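Local structure of pentacotripeptide-repeat region of PRORP domain-containing protein (Brachypodium distachyon, 4ME2) at residues 177-182 against 212-217. The protein is a chloroplast pentatricopeptide-repeat protein that binds group II intron RNA and probably recognises its RNA in a sequence-specific way. Residues are numbered along the deposited sequence; the frame is centred on the assembly and turned at random.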
loop_
_atom_site.group_PDB
_atom_site.type_symbol
_atom_site.label_atom_id
_atom_site.label_comp_id
_atom_site.label_asym_id
_atom_site.label_seq_id
_atom_site.Cartn_x
_atom_site.Cartn_y
_atom_site.Cartn_z
ATOM N N ALA A 177 -9.748 -0.247 0.729
ATOM C CA ALA A 177 -9.321 0.749 -0.248
ATOM C C ALA A 177 -9.032 0.079 -1.584
ATOM O O ALA A 177 -9.426 0.584 -2.632
ATOM C CB ALA A 177 -8.105 1.519 0.253
ATOM N N LEU A 178 -8.365 -1.072 -1.545
ATOM C CA LEU A 178 -8.025 -1.780 -2.780
ATOM C C LEU A 178 -9.275 -2.226 -3.532
ATOM O O LEU A 178 -9.373 -2.055 -4.745
ATOM C CB LEU A 178 -7.129 -2.982 -2.487
ATOM C CG LEU A 178 -5.700 -2.651 -2.048
ATOM C CD1 LEU A 178 -5.015 -3.875 -1.455
ATOM C CD2 LEU A 178 -4.899 -2.088 -3.214
ATOM N N VAL A 179 -10.229 -2.804 -2.811
ATOM C CA VAL A 179 -11.468 -3.250 -3.433
ATOM C C VAL A 179 -12.236 -2.067 -4.045
ATOM O O VAL A 179 -12.663 -2.133 -5.200
ATOM C CB VAL A 179 -12.327 -4.066 -2.450
ATOM C CG1 VAL A 179 -13.738 -4.204 -2.972
ATOM C CG2 VAL A 179 -11.695 -5.440 -2.225
ATOM N N ALA A 180 -12.372 -0.973 -3.298
ATOM C CA ALA A 180 -13.058 0.213 -3.826
ATOM C C ALA A 180 -12.393 0.766 -5.099
ATOM O O ALA A 180 -13.079 1.225 -6.017
ATOM C CB ALA A 180 -13.189 1.294 -2.753
ATOM N N LYS A 181 -11.063 0.694 -5.154
ATOM C CA LYS A 181 -10.305 1.172 -6.311
ATOM C C LYS A 181 -10.282 0.188 -7.467
ATOM O O LYS A 181 -9.688 0.476 -8.508
ATOM C CB LYS A 181 -8.874 1.515 -5.913
ATOM C CG LYS A 181 -8.719 2.939 -5.438
ATOM C CD LYS A 181 -8.911 3.913 -6.585
ATOM C CE LYS A 181 -9.087 5.302 -6.027
ATOM N NZ LYS A 181 -9.508 6.266 -7.073
ATOM N N GLY A 182 -10.926 -0.963 -7.289
ATOM C CA GLY A 182 -10.994 -1.989 -8.332
ATOM C C GLY A 182 -9.770 -2.879 -8.458
ATOM O O GLY A 182 -9.630 -3.606 -9.446
ATOM N N LYS A 212 -17.768 -9.985 -1.201
ATOM C CA LYS A 212 -18.558 -9.135 -2.088
ATOM C C LYS A 212 -17.663 -8.417 -3.103
ATOM O O LYS A 212 -18.045 -8.216 -4.258
ATOM C CB LYS A 212 -19.394 -8.137 -1.269
ATOM C CG LYS A 212 -20.229 -8.790 -0.165
ATOM C CD LYS A 212 -20.816 -7.793 0.833
ATOM C CE LYS A 212 -22.192 -7.293 0.416
ATOM N NZ LYS A 212 -22.949 -6.728 1.571
ATOM N N GLY A 213 -16.462 -8.044 -2.665
ATOM C CA GLY A 213 -15.501 -7.382 -3.541
ATOM C C GLY A 213 -15.023 -8.267 -4.683
ATOM O O GLY A 213 -15.043 -7.857 -5.842
ATOM N N MET A 214 -14.599 -9.482 -4.354
ATOM C CA MET A 214 -14.119 -10.409 -5.381
ATOM C C MET A 214 -15.206 -10.696 -6.411
ATOM O O MET A 214 -14.947 -10.682 -7.614
ATOM C CB MET A 214 -13.603 -11.699 -4.753
ATOM C CG MET A 214 -12.371 -11.525 -3.878
ATOM S SD MET A 214 -10.942 -10.784 -4.694
ATOM C CE MET A 214 -11.117 -9.065 -4.198
ATOM N N LYS A 215 -16.424 -10.927 -5.933
ATOM C CA LYS A 215 -17.540 -11.231 -6.825
ATOM C C LYS A 215 -17.808 -10.067 -7.766
ATOM O O LYS A 215 -17.853 -10.232 -8.985
ATOM C CB LYS A 215 -18.792 -11.565 -6.017
ATOM C CG LYS A 215 -20.011 -11.861 -6.868
ATOM C CD LYS A 215 -21.136 -12.397 -6.005
ATOM C CE LYS A 215 -22.127 -13.187 -6.840
ATOM N NZ LYS A 215 -22.991 -14.034 -5.973
ATOM N N ARG A 216 -17.964 -8.881 -7.183
ATOM C CA ARG A 216 -18.257 -7.670 -7.935
ATOM C C ARG A 216 -17.222 -7.394 -9.034
ATOM O O ARG A 216 -17.562 -6.913 -10.110
ATOM C CB ARG A 216 -18.360 -6.482 -6.964
ATOM C CG ARG A 216 -18.903 -5.188 -7.556
ATOM C CD ARG A 216 -19.089 -4.113 -6.487
ATOM N NE ARG A 216 -17.823 -3.745 -5.862
ATOM C CZ ARG A 216 -16.947 -2.909 -6.408
ATOM N NH1 ARG A 216 -17.212 -2.351 -7.582
ATOM N NH2 ARG A 216 -15.813 -2.629 -5.785
ATOM N N LEU A 217 -15.962 -7.722 -8.761
ATOM C CA LEU A 217 -14.866 -7.437 -9.682
ATOM C C LEU A 217 -14.503 -8.607 -10.603
ATOM O O LEU A 217 -13.560 -8.519 -11.392
ATOM C CB LEU A 217 -13.638 -6.955 -8.905
ATOM C CG LEU A 217 -13.884 -5.641 -8.163
ATOM C CD1 LEU A 217 -12.807 -5.408 -7.114
ATOM C CD2 LEU A 217 -13.962 -4.484 -9.144
HETATM O O HOH W 1 -14.360 -0.888 -8.043
#
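In the helix-turn-helix solenoid of this pentatricopeptide-repeat protein, the C-terminal ends of helices 168-180 and 204-216 lie side by side, with helix 184-197 between them in the chain. Val179 carries the join. Its CB branches into two methyls that part company: CG1, anti to the backbone N (chi1 165°), reaches across to the CA of Gly213 at 3.7 Å, while CG2, beside the backbone N, meets the CE of Met214 at 4.2 Å. Gly213 makes this close fit possible, since a CB there would point at Val179 and collide with CG1. The Met214 side chain starts away from helix 168-180, but bends at chi2 and chi3 bring its methyl end back to Val179; it also touches helix 220-236. Val179 also touches Ala187 of helix 184-197, so the valine is buried among three helices.

At the helix ends the contact turns polar. Arg216 runs extended through CB, CG and CD, with CG anti to the backbone N, then bends at chi3 (62°), setting its guanidinium beside the last turn of helix 168-180. NH2 sits 3.2 Å from Val179 O, which lies at the guanidinium edge near its plane, and 3.8 Å from Val179 CG1. Leu217 CG lies off-centre over one guanidinium face. At the guanidinium edge, in plane, a water accepts a hydrogen bond from NH2 and donates one to Ala180 O, bridging the two helices.

Helix 168-180 closes in a Schellman motif: Gly182, with positive phi (81°), returns its N to Val179 O at 3.0 Å. The CB of Leu217 is directed at segment 177-182. Both its methyls rest against Gly182 CA, CD2 slightly the nearer at 4.0 Å, and CD1 also stands 3.8 Å from Val179 O.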